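Local coordinates for protein putative phophotriesterase (Proteus mirabilis, PDB 3RHG) that probably hydrolyses ester bonds, using two divalent metal ions, as a member of the phosphotriesterase family, at residues 48-53 / 302-307; 126-129 / 134-137; 247-252 / 335-340. All coordinates share one frame; numbering follows the deposited sequence.

Overall arrangement
The chain folds as a (beta/alpha)8 barrel, and the three contacts sample different parts of it. Contact 3 is buried: tryptophan on strand 249-252 packs against helix 336-343, by van der Waals contact of the indole with a backbone oxygen and asparagine CB atoms. Contacts 1 and 2 are only partly buried and join loops or short helical turns. Contact 1 ties the long loop after the first barrel strand to the loop after the eighth, with two bridging waters, beside the second subunit. Contact 2 is local, closing a short helical turn with a leucine, while Tyr126 reaches toward the zinc site. Contacts 2 and 3 lie on opposite sides of the chain's centre. No two contacts share an element.

Contact 1 (48-53 / 302-307); sequences KKVSAD and AKNGGN
This is a water-bridged loop-to-loop contact, in which Val50, Ser51 and Ala52 meet Asn304. The 48-53 loop follows strand 19-24, and the 302-307 loop follows strand 289-291. The Asn304 amide carries most of the contact. Val50 CG1 packs 3.6 Å from Asn304 ND2, and the two side chains cross at about a right angle. Asn304 OD1 lies 3.6 Å from Ser51 CA. The direct polar link is weak: Ala52 CA makes a CH...O contact with Asn304 O at 3.2 Å. Gln55 NE2 gives the same Asn304 O a conventional hydrogen bond. Water does the stronger bridging. One water accepts from Asn304 ND2 (3.0 Å) and donates to Val50 O. A second accepts from Ala52 N (2.9 Å) and donates to Lys303 O. Asn304 ND2 also bonds to Lys298 O, which steadies the amide. Within 48-53, Ser51 OG accepts from Asp53 N at 3.2 Å. Ala52 packs on Ala52 of the second subunit, and Lys303 on Asp53 of that subunit. The contact joins the loops after the first and last strands of the (beta/alpha)8 barrel, next to the dimer interface, and Ser51 forms an ST turn within it.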
ATOM      1  N   LYS A  48     -11.239 -12.554 -13.809  1.00 33.72           N
ATOM      2  CA  LYS A  48     -10.431 -11.597 -14.555  1.00 34.64           C
ATOM      3  C   LYS A  48      -8.962 -11.986 -14.575  1.00 33.58           C
ATOM      4  O   LYS A  48      -8.468 -12.622 -13.646  1.00 37.56           O
ATOM      5  CB  LYS A  48     -10.594 -10.180 -13.997  1.00 35.83           C
ATOM      6  CG  LYS A  48     -11.918  -9.515 -14.388  1.00 48.55           C
ATOM      7  CD  LYS A  48     -11.960  -8.062 -13.932  1.00 50.51           C
ATOM      8  CE  LYS A  48     -13.119  -7.328 -14.567  1.00 58.39           C
ATOM      9  NZ  LYS A  48     -14.348  -8.180 -14.628  1.00 64.50           N
ATOM     10  N   LYS A  49      -8.279 -11.612 -15.649  1.00 34.94           N
ATOM     11  CA  LYS A  49      -6.832 -11.709 -15.709  1.00 31.46           C
ATOM     12  C   LYS A  49      -6.238 -10.619 -14.827  1.00 31.50           C
ATOM     13  O   LYS A  49      -6.731  -9.486 -14.778  1.00 32.91           O
ATOM     14  CB  LYS A  49      -6.326 -11.558 -17.152  1.00 38.75           C
ATOM     15  CG  LYS A  49      -6.183 -12.868 -17.932  1.00 46.11           C
ATOM     16  CD  LYS A  49      -7.321 -13.848 -17.637  1.00 51.34           C
ATOM     17  CE  LYS A  49      -7.453 -14.926 -18.713  1.00 62.04           C
ATOM     18  NZ  LYS A  49      -6.470 -16.035 -18.551  1.00 64.00           N
ATOM     19  N   VAL A  50      -5.189 -10.960 -14.102  1.00 29.99           N
ATOM     20  CA  VAL A  50      -4.516  -9.955 -13.290  1.00 26.14           C
ATOM     21  C   VAL A  50      -3.901  -8.859 -14.170  1.00 27.86           C
ATOM     22  O   VAL A  50      -3.193  -9.141 -15.153  1.00 30.26           O
ATOM     23  CB  VAL A  50      -3.443 -10.588 -12.382  1.00 25.30           C
ATOM     24  CG1 VAL A  50      -2.710  -9.497 -11.584  1.00 26.72           C
ATOM     25  CG2 VAL A  50      -4.099 -11.601 -11.455  1.00 27.77           C
ATOM     26  N   SER A  51      -4.208  -7.609 -13.815  1.00 28.68           N
ATOM     27  CA  SER A  51      -3.618  -6.430 -14.442  1.00 27.67           C
ATOM     28  C   SER A  51      -3.636  -5.284 -13.453  1.00 26.37           C
ATOM     29  O   SER A  51      -4.248  -5.382 -12.389  1.00 25.78           O
ATOM     30  CB  SER A  51      -4.403  -6.023 -15.689  1.00 31.48           C
ATOM     31  OG  SER A  51      -5.602  -5.403 -15.304  1.00 36.02           O
ATOM     32  N   ALA A  52      -2.951  -4.197 -13.796  1.00 25.79           N
ATOM     33  CA  ALA A  52      -2.925  -3.014 -12.942  1.00 27.69           C
ATOM     34  C   ALA A  52      -4.340  -2.538 -12.596  1.00 26.43           C
ATOM     35  O   ALA A  52      -4.582  -2.022 -11.498  1.00 26.96           O
ATOM     36  CB  ALA A  52      -2.144  -1.903 -13.614  1.00 29.36           C
ATOM     37  N   ASP A  53      -5.266  -2.742 -13.533  1.00 26.61           N
ATOM     38  CA  ASP A  53      -6.639  -2.249 -13.422  1.00 25.45           C
ATOM     39  C   ASP A  53      -7.479  -2.894 -12.312  1.00 27.39           C
ATOM     40  O   ASP A  53      -8.559  -2.392 -11.978  1.00 30.08           O
ATOM     41  CB  ASP A  53      -7.354  -2.417 -14.764  1.00 30.83           C
ATOM     42  CG  ASP A  53      -6.618  -1.741 -15.892  1.00 40.78           C
ATOM     43  OD1 ASP A  53      -7.019  -0.615 -16.257  1.00 46.52           O
ATOM     44  OD2 ASP A  53      -5.624  -2.327 -16.396  1.00 44.22           O
ATOM     45  N   ALA A 302       5.801  -6.306 -10.987  1.00 22.83           N
ATOM     46  CA  ALA A 302       5.837  -4.878 -11.331  1.00 21.63           C
ATOM     47  C   ALA A 302       5.009  -4.521 -12.574  1.00 24.94           C
ATOM     48  O   ALA A 302       4.397  -3.446 -12.628  1.00 26.68           O
ATOM     49  CB  ALA A 302       7.280  -4.394 -11.492  1.00 23.99           C
ATOM     50  N   LYS A 303       4.980  -5.410 -13.569  1.00 25.01           N
ATOM     51  CA  LYS A 303       4.197  -5.169 -14.787  1.00 25.19           C
ATOM     52  C   LYS A 303       2.698  -5.022 -14.478  1.00 28.80           C
ATOM     53  O   LYS A 303       1.919  -4.461 -15.265  1.00 31.07           O
ATOM     54  CB  LYS A 303       4.439  -6.293 -15.813  1.00 29.16           C
ATOM     55  CG  LYS A 303       3.944  -7.671 -15.366  1.00 34.73           C
ATOM     56  CD  LYS A 303       4.638  -8.809 -16.116  1.00 48.43           C
ATOM     57  CE  LYS A 303       3.891  -9.170 -17.382  1.00 58.17           C
ATOM     58  NZ  LYS A 303       3.670  -7.981 -18.246  1.00 64.76           N
ATOM     59  N   ASN A 304       2.296  -5.545 -13.330  1.00 25.81           N
ATOM     60  CA  ASN A 304       0.907  -5.423 -12.892  1.00 25.37           C
ATOM     61  C   ASN A 304       0.684  -4.320 -11.868  1.00 25.22           C
ATOM     62  O   ASN A 304      -0.419  -4.181 -11.346  1.00 28.55           O
ATOM     63  CB  ASN A 304       0.369  -6.762 -12.385  1.00 26.23           C
ATOM     64  CG  ASN A 304       0.206  -7.775 -13.506  1.00 27.07           C
ATOM     65  OD1 ASN A 304      -0.157  -7.415 -14.632  1.00 31.05           O
ATOM     66  ND2 ASN A 304       0.517  -9.038 -13.222  1.00 24.49           N
ATOM     67  N   GLY A 305       1.728  -3.523 -11.603  1.00 24.22           N
ATOM     68  CA  GLY A 305       1.643  -2.449 -10.609  1.00 24.49           C
ATOM     69  C   GLY A 305       2.035  -2.868  -9.200  1.00 22.40           C
ATOM     70  O   GLY A 305       1.897  -2.087  -8.244  1.00 23.59           O
ATOM     71  N   GLY A 306       2.539  -4.091  -9.060  1.00 23.17           N
ATOM     72  CA  GLY A 306       3.100  -4.551  -7.791  1.00 20.85           C
ATOM     73  C   GLY A 306       4.522  -4.088  -7.699  1.00 19.11           C
ATOM     74  O   GLY A 306       4.949  -3.280  -8.521  1.00 23.59           O
ATOM     75  N   ASN A 307       5.266  -4.601  -6.711  1.00 21.24           N
ATOM     76  CA  ASN A 307       6.615  -4.106  -6.493  1.00 21.10           C
ATOM     77  C   ASN A 307       7.735  -4.909  -7.146  1.00 20.43           C
ATOM     78  O   ASN A 307       8.870  -4.437  -7.196  1.00 22.91           O
ATOM     79  CB  ASN A 307       6.873  -3.847  -5.010  1.00 21.72           C
ATOM     80  CG  ASN A 307       6.029  -2.686  -4.495  1.00 24.30           C
ATOM     81  OD1 ASN A 307       5.953  -1.633  -5.146  1.00 27.48           O
ATOM     82  ND2 ASN A 307       5.359  -2.882  -3.364  1.00 23.12           N
TER
HETATM   83  O   HOH W   1      -0.509 -10.855 -15.375  1.00 38.13           O
HETATM   84  O   HOH W   2      -0.927  -4.223 -15.941  1.00 37.51           O

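Contact 2 (126-129 / 134-137); sequences YIEK and RLAD. With CAC (cacodylate ion), chain E.
Leu135 packs against the backbone of Tyr126 and Ile127 and against Glu128. Its CB points toward residues 126-129. CG is turned anti to the carbonyl carbon (chi1 -58°), and this carries both methyl groups across to the other segment. CD1 does most of the touching. It lies 3.6 Å from Glu128 CA and 3.6 Å from Glu128 CB, with Glu128 CG a little farther off at 4.1 Å. The same methyl comes within 4.2 Å of Ile127 C. CD2 takes the other branch and lies 3.9 Å from Tyr126 O. Leu125, Glu177 and Ser180 also touch the leucine, so helix 175-188 helps to bury it. The Glu128 side chain is extended beyond CG, and its carboxylate is carried past the leucine to Thr174 OG1, which bonds OE1. Glu177 accepts from Glu128 N at the start of helix 128-131, just after the N-cap residue Ile127. The Tyr126 ring leads away from Leu135. Its OH donates a short hydrogen bond of 2.5 Å to O2 of a cacodylate ion. That O2 lies at the ring edge, near its plane. The OH also bonds to an unidentified ligand; both molecules are probably from the crystallisation liquor. The ring also stacks edge-to-face with His199, a zinc ligand. The leucine thus meets the other segment by van der Waals packing alone, while Glu128 and Tyr126 find their bonding partners beyond the two segments.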
ATOM      1  N   TYR A 126       5.181 -28.379   2.622  1.00 18.80           N
ATOM      2  CA  TYR A 126       4.510 -27.153   3.036  1.00 18.79           C
ATOM      3  C   TYR A 126       3.460 -27.488   4.126  1.00 18.78           C
ATOM      4  O   TYR A 126       3.564 -28.535   4.785  1.00 19.09           O
ATOM      5  CB  TYR A 126       3.889 -26.501   1.787  1.00 19.12           C
ATOM      6  CG  TYR A 126       3.430 -25.082   1.960  1.00 21.06           C
ATOM      7  CD1 TYR A 126       4.271 -24.124   2.530  1.00 18.78           C
ATOM      8  CD2 TYR A 126       2.158 -24.681   1.551  1.00 20.38           C
ATOM      9  CE1 TYR A 126       3.866 -22.811   2.679  1.00 20.37           C
ATOM     10  CE2 TYR A 126       1.738 -23.377   1.714  1.00 21.11           C
ATOM     11  CZ  TYR A 126       2.603 -22.440   2.259  1.00 21.66           C
ATOM     12  OH  TYR A 126       2.159 -21.150   2.419  1.00 22.78           O
ATOM     13  N   ILE A 127       2.488 -26.605   4.353  1.00 18.44           N
ATOM     14  CA  ILE A 127       1.537 -26.822   5.454  1.00 18.77           C
ATOM     15  C   ILE A 127       0.551 -27.957   5.150  1.00 19.85           C
ATOM     16  O   ILE A 127       0.329 -28.313   3.991  1.00 19.45           O
ATOM     17  CB  ILE A 127       0.770 -25.532   5.841  1.00 20.22           C
ATOM     18  CG1 ILE A 127      -0.020 -24.988   4.647  1.00 20.70           C
ATOM     19  CG2 ILE A 127       1.735 -24.482   6.369  1.00 19.31           C
ATOM     20  CD1 ILE A 127      -0.959 -23.783   5.013  1.00 24.56           C
ATOM     21  N   GLU A 128      -0.035 -28.515   6.194  1.00 19.71           N
ATOM     22  CA  GLU A 128      -0.945 -29.657   6.037  1.00 19.16           C
ATOM     23  C   GLU A 128      -2.160 -29.344   5.146  1.00 20.77           C
ATOM     24  O   GLU A 128      -2.669 -30.221   4.437  1.00 21.27           O
ATOM     25  CB  GLU A 128      -1.360 -30.198   7.407  1.00 20.73           C
ATOM     26  CG  GLU A 128      -2.060 -31.537   7.304  1.00 25.80           C
ATOM     27  CD  GLU A 128      -2.350 -32.175   8.652  1.00 26.02           C
ATOM     28  OE1 GLU A 128      -1.557 -32.083   9.605  1.00 26.56           O
ATOM     29  OE2 GLU A 128      -3.418 -32.786   8.762  1.00 41.04           O
ATOM     30  N   LYS A 129      -2.604 -28.095   5.147  1.00 20.28           N
ATOM     31  CA  LYS A 129      -3.713 -27.696   4.288  1.00 22.95           C
ATOM     32  C   LYS A 129      -3.459 -28.132   2.840  1.00 19.73           C
ATOM     33  O   LYS A 129      -4.392 -28.529   2.121  1.00 24.48           O
ATOM     34  CB  LYS A 129      -3.911 -26.179   4.350  1.00 26.13           C
ATOM     35  CG  LYS A 129      -4.980 -25.654   3.421  1.00 28.67           C
ATOM     36  CD  LYS A 129      -5.198 -24.148   3.595  1.00 30.53           C
ATOM     37  CE  LYS A 129      -6.294 -23.678   2.648  1.00 41.57           C
ATOM     38  NZ  LYS A 129      -6.418 -22.185   2.591  1.00 46.01           N
ATOM     39  N   ARG A 134       0.525 -36.518   3.189  1.00 21.36           N
ATOM     40  CA  ARG A 134       1.971 -36.575   2.948  1.00 20.95           C
ATOM     41  C   ARG A 134       2.772 -36.294   4.222  1.00 24.04           C
ATOM     42  O   ARG A 134       3.898 -36.759   4.346  1.00 28.59           O
ATOM     43  CB  ARG A 134       2.409 -35.615   1.838  1.00 23.69           C
ATOM     44  CG  ARG A 134       1.833 -35.918   0.453  1.00 26.71           C
ATOM     45  CD  ARG A 134       2.362 -34.901  -0.557  1.00 33.31           C
ATOM     46  NE  ARG A 134       3.713 -35.233  -1.016  1.00 36.02           N
ATOM     47  CZ  ARG A 134       4.557 -34.379  -1.586  1.00 28.62           C
ATOM     48  NH1 ARG A 134       4.229 -33.105  -1.766  1.00 28.11           N
ATOM     49  NH2 ARG A 134       5.740 -34.811  -1.979  1.00 33.00           N
ATOM     50  N   LEU A 135       2.207 -35.531   5.149  1.00 23.00           N
ATOM     51  CA  LEU A 135       2.916 -35.193   6.395  1.00 22.34           C
ATOM     52  C   LEU A 135       2.854 -36.318   7.444  1.00 25.60           C
ATOM     53  O   LEU A 135       3.542 -36.260   8.473  1.00 29.53           O
ATOM     54  CB  LEU A 135       2.356 -33.899   7.008  1.00 20.40           C
ATOM     55  CG  LEU A 135       2.388 -32.630   6.126  1.00 21.02           C
ATOM     56  CD1 LEU A 135       2.051 -31.425   7.003  1.00 21.03           C
ATOM     57  CD2 LEU A 135       3.745 -32.398   5.425  1.00 23.91           C
ATOM     58  N   ALA A 136       2.006 -37.317   7.206  1.00 26.28           N
ATOM     59  CA  ALA A 136       1.899 -38.476   8.105  1.00 29.65           C
ATOM     60  C   ALA A 136       2.877 -39.608   7.757  1.00 26.99           C
ATOM     61  O   ALA A 136       2.885 -40.663   8.411  1.00 29.76           O
ATOM     62  CB  ALA A 136       0.468 -39.003   8.127  1.00 34.07           C
ATOM     63  N   ASP A 137       3.695 -39.400   6.727  1.00 27.74           N
ATOM     64  CA  ASP A 137       4.666 -40.417   6.342  1.00 29.01           C
ATOM     65  C   ASP A 137       5.730 -40.546   7.433  1.00 26.73           C
ATOM     66  O   ASP A 137       5.871 -39.662   8.288  1.00 29.56           O
ATOM     67  CB  ASP A 137       5.350 -40.061   5.021  1.00 28.82           C
ATOM     68  CG  ASP A 137       4.482 -40.330   3.799  1.00 32.30           C
ATOM     69  OD1 ASP A 137       3.450 -41.031   3.912  1.00 39.89           O
ATOM     70  OD2 ASP A 137       4.842 -39.826   2.713  1.00 42.49           O
TER
HETATM   71 AS   CAC E 370       3.971 -18.421   0.959  1.00 24.26          AS
HETATM   72  O1  CAC E 370       5.484 -17.578   1.034  1.00 22.05           O
HETATM   73  O2  CAC E 370       3.907 -19.325   2.433  1.00 20.73           O
HETATM   74  C1  CAC E 370       2.535 -17.134   1.019  1.00 24.39           C
HETATM   75  C2  CAC E 370       3.847 -19.633  -0.562  1.00 26.15           C

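Contact 3 (247-252 / 335-340); sequences GVWLEF and IDNPAN
Trp249 has chi1 -63°, which places CG beside its backbone N, and chi2 81°. Together these send the six-membered part of the indole toward Asn337 and Asn340. The far atoms of the ring do the touching. CH2 comes within 3.3 Å of Asn337 O, a backbone oxygen in the first turn of helix 336-343. CZ3 lies 3.7 Å from the same oxygen and 3.8 Å from Asn337 CB. CZ2 is 4.0 Å from Asn340 CB, about one helical turn on. The oxygen and the Asn340 CB approach the indole obliquely. The ring and the Asn337 amide are turned 68° against each other, so the two flat groups do not stack. The indole meets a backbone oxygen and two CB atoms by van der Waals contact, and the polar side-chain ends bond to other residues. Trp249 NE1 donates to Ala223 O, which helps set the rotation of the indole. Asn337 ND2 bonds to Gly286 O and Ile289 O, tying the helix to the start of strand 289-291. Asn340 OD1 accepts from Lys14. Trp249 also touches Ser226 and Val290, on the strands flanking its own. Leu250, next along the strand, instead packs on helix 237-245, outside the barrel. Trp249 thus belongs to the inward-facing side of strand 249-252, as does Glu251, which bonds to Asn197. Trp249 is the first residue of its strand. Helix 336-343 therefore packs on a core side chain near the end where the strands begin, in the parallel (beta/alpha)8 barrel of the metallo-dependent hydrolases.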
ATOM      1  N   GLY A 247      20.162 -17.683  17.942  1.00 18.65           N
ATOM      2  CA  GLY A 247      21.204 -17.882  16.936  1.00 19.40           C
ATOM      3  C   GLY A 247      20.736 -17.965  15.491  1.00 18.25           C
ATOM      4  O   GLY A 247      21.558 -18.055  14.579  1.00 18.91           O
ATOM      5  N   VAL A 248      19.418 -17.930  15.272  1.00 19.65           N
ATOM      6  CA  VAL A 248      18.867 -18.126  13.941  1.00 17.76           C
ATOM      7  C   VAL A 248      18.770 -16.817  13.170  1.00 17.79           C
ATOM      8  O   VAL A 248      18.937 -15.729  13.744  1.00 18.83           O
ATOM      9  CB  VAL A 248      17.461 -18.788  14.000  1.00 17.14           C
ATOM     10  CG1 VAL A 248      17.563 -20.133  14.732  1.00 18.81           C
ATOM     11  CG2 VAL A 248      16.411 -17.825  14.611  1.00 19.51           C
ATOM     12  N   TRP A 249      18.479 -16.925  11.873  1.00 16.52           N
ATOM     13  CA  TRP A 249      18.249 -15.762  11.035  1.00 16.91           C
ATOM     14  C   TRP A 249      16.781 -15.378  11.054  1.00 16.54           C
ATOM     15  O   TRP A 249      15.905 -16.259  10.993  1.00 17.72           O
ATOM     16  CB  TRP A 249      18.634 -16.073   9.588  1.00 16.83           C
ATOM     17  CG  TRP A 249      20.072 -16.390   9.368  1.00 17.34           C
ATOM     18  CD1 TRP A 249      20.693 -17.589   9.576  1.00 16.65           C
ATOM     19  CD2 TRP A 249      21.085 -15.494   8.868  1.00 16.58           C
ATOM     20  NE1 TRP A 249      22.030 -17.499   9.234  1.00 16.81           N
ATOM     21  CE2 TRP A 249      22.285 -16.234   8.772  1.00 16.47           C
ATOM     22  CE3 TRP A 249      21.073 -14.163   8.440  1.00 17.01           C
ATOM     23  CZ2 TRP A 249      23.491 -15.663   8.324  1.00 18.25           C
ATOM     24  CZ3 TRP A 249      22.280 -13.587   7.999  1.00 17.75           C
ATOM     25  CH2 TRP A 249      23.462 -14.354   7.924  1.00 20.43           C
ATOM     26  N   LEU A 250      16.487 -14.088  11.141  1.00 15.71           N
ATOM     27  CA  LEU A 250      15.129 -13.622  10.909  1.00 17.20           C
ATOM     28  C   LEU A 250      15.039 -13.121   9.483  1.00 18.29           C
ATOM     29  O   LEU A 250      15.824 -12.276   9.068  1.00 18.07           O
ATOM     30  CB  LEU A 250      14.714 -12.509  11.890  1.00 16.78           C
ATOM     31  CG  LEU A 250      14.560 -12.958  13.348  1.00 16.28           C
ATOM     32  CD1 LEU A 250      13.948 -11.803  14.177  1.00 20.06           C
ATOM     33  CD2 LEU A 250      13.698 -14.204  13.472  1.00 18.90           C
ATOM     34  N   GLU A 251      14.064 -13.626   8.739  1.00 16.89           N
ATOM     35  CA  GLU A 251      13.883 -13.228   7.356  1.00 15.35           C
ATOM     36  C   GLU A 251      12.636 -12.364   7.222  1.00 16.24           C
ATOM     37  O   GLU A 251      11.518 -12.786   7.587  1.00 16.87           O
ATOM     38  CB  GLU A 251      13.754 -14.470   6.476  1.00 16.99           C
ATOM     39  CG  GLU A 251      13.470 -14.191   5.015  1.00 15.54           C
ATOM     40  CD  GLU A 251      13.471 -15.482   4.235  1.00 18.30           C
ATOM     41  OE1 GLU A 251      12.394 -16.128   4.064  1.00 18.44           O
ATOM     42  OE2 GLU A 251      14.572 -15.889   3.836  1.00 20.35           O
ATOM     43  N   PHE A 252      12.840 -11.143   6.731  1.00 16.35           N
ATOM     44  CA  PHE A 252      11.781 -10.206   6.421  1.00 16.81           C
ATOM     45  C   PHE A 252      11.579 -10.347   4.941  1.00 17.52           C
ATOM     46  O   PHE A 252      12.263  -9.700   4.140  1.00 18.46           O
ATOM     47  CB  PHE A 252      12.179  -8.775   6.821  1.00 16.94           C
ATOM     48  CG  PHE A 252      12.251  -8.570   8.315  1.00 17.53           C
ATOM     49  CD1 PHE A 252      11.217  -7.930   8.995  1.00 17.72           C
ATOM     50  CD2 PHE A 252      13.347  -9.032   9.041  1.00 19.57           C
ATOM     51  CE1 PHE A 252      11.275  -7.752  10.389  1.00 18.82           C
ATOM     52  CE2 PHE A 252      13.433  -8.860  10.423  1.00 19.12           C
ATOM     53  CZ  PHE A 252      12.399  -8.206  11.107  1.00 19.94           C
ATOM     54  N   ILE A 335      23.790  -9.037   0.246  1.00 19.08           N
ATOM     55  CA  ILE A 335      24.940  -9.713  -0.352  1.00 18.73           C
ATOM     56  C   ILE A 335      25.588 -10.683   0.634  1.00 19.12           C
ATOM     57  O   ILE A 335      25.299 -11.892   0.599  1.00 21.33           O
ATOM     58  CB  ILE A 335      25.973  -8.680  -0.868  1.00 20.86           C
ATOM     59  CG1 ILE A 335      25.289  -7.750  -1.880  1.00 26.15           C
ATOM     60  CG2 ILE A 335      27.162  -9.394  -1.531  1.00 23.17           C
ATOM     61  CD1 ILE A 335      26.118  -6.583  -2.344  1.00 25.67           C
ATOM     62  N   ASP A 336      26.407 -10.159   1.553  1.00 19.40           N
ATOM     63  CA  ASP A 336      27.065 -11.014   2.542  1.00 21.56           C
ATOM     64  C   ASP A 336      26.079 -11.863   3.352  1.00 20.02           C
ATOM     65  O   ASP A 336      26.330 -13.046   3.601  1.00 20.64           O
ATOM     66  CB  ASP A 336      27.895 -10.200   3.527  1.00 22.30           C
ATOM     67  CG  ASP A 336      28.886  -9.284   2.841  1.00 23.60           C
ATOM     68  OD1 ASP A 336      30.053  -9.219   3.306  1.00 31.46           O
ATOM     69  OD2 ASP A 336      28.489  -8.607   1.864  1.00 25.71           O
ATOM     70  N   ASN A 337      24.989 -11.250   3.803  1.00 19.09           N
ATOM     71  CA  ASN A 337      24.078 -11.941   4.719  1.00 18.37           C
ATOM     72  C   ASN A 337      23.413 -13.172   4.066  1.00 17.63           C
ATOM     73  O   ASN A 337      23.533 -14.285   4.590  1.00 18.34           O
ATOM     74  CB  ASN A 337      23.039 -10.973   5.281  1.00 18.32           C
ATOM     75  CG  ASN A 337      23.602 -10.087   6.387  1.00 19.25           C
ATOM     76  OD1 ASN A 337      24.835  -9.943   6.536  1.00 23.39           O
ATOM     77  ND2 ASN A 337      22.708  -9.445   7.144  1.00 18.54           N
ATOM     78  N   PRO A 338      22.733 -12.988   2.912  1.00 18.42           N
ATOM     79  CA  PRO A 338      22.110 -14.182   2.327  1.00 19.62           C
ATOM     80  C   PRO A 338      23.148 -15.191   1.854  1.00 18.51           C
ATOM     81  O   PRO A 338      22.896 -16.374   1.881  1.00 18.76           O
ATOM     82  CB  PRO A 338      21.268 -13.625   1.157  1.00 19.67           C
ATOM     83  CG  PRO A 338      21.895 -12.272   0.845  1.00 18.33           C
ATOM     84  CD  PRO A 338      22.302 -11.758   2.224  1.00 18.33           C
ATOM     85  N   ALA A 339      24.334 -14.741   1.452  1.00 19.19           N
ATOM     86  CA  ALA A 339      25.365 -15.699   1.083  1.00 19.09           C
ATOM     87  C   ALA A 339      25.768 -16.546   2.289  1.00 17.94           C
ATOM     88  O   ALA A 339      26.004 -17.751   2.159  1.00 19.64           O
ATOM     89  CB  ALA A 339      26.587 -14.998   0.504  1.00 19.83           C
ATOM     90  N   ASN A 340      25.873 -15.926   3.465  1.00 18.17           N
ATOM     91  CA  ASN A 340      26.204 -16.692   4.644  1.00 16.85           C
ATOM     92  C   ASN A 340      25.105 -17.662   5.026  1.00 17.65           C
ATOM     93  O   ASN A 340      25.366 -18.837   5.292  1.00 19.14           O
ATOM     94  CB  ASN A 340      26.584 -15.762   5.821  1.00 19.49           C
ATOM     95  CG  ASN A 340      27.967 -15.186   5.671  1.00 27.03           C
ATOM     96  OD1 ASN A 340      28.887 -15.859   5.182  1.00 33.43           O
ATOM     97  ND2 ASN A 340      28.140 -13.951   6.118  1.00 28.72           N
TER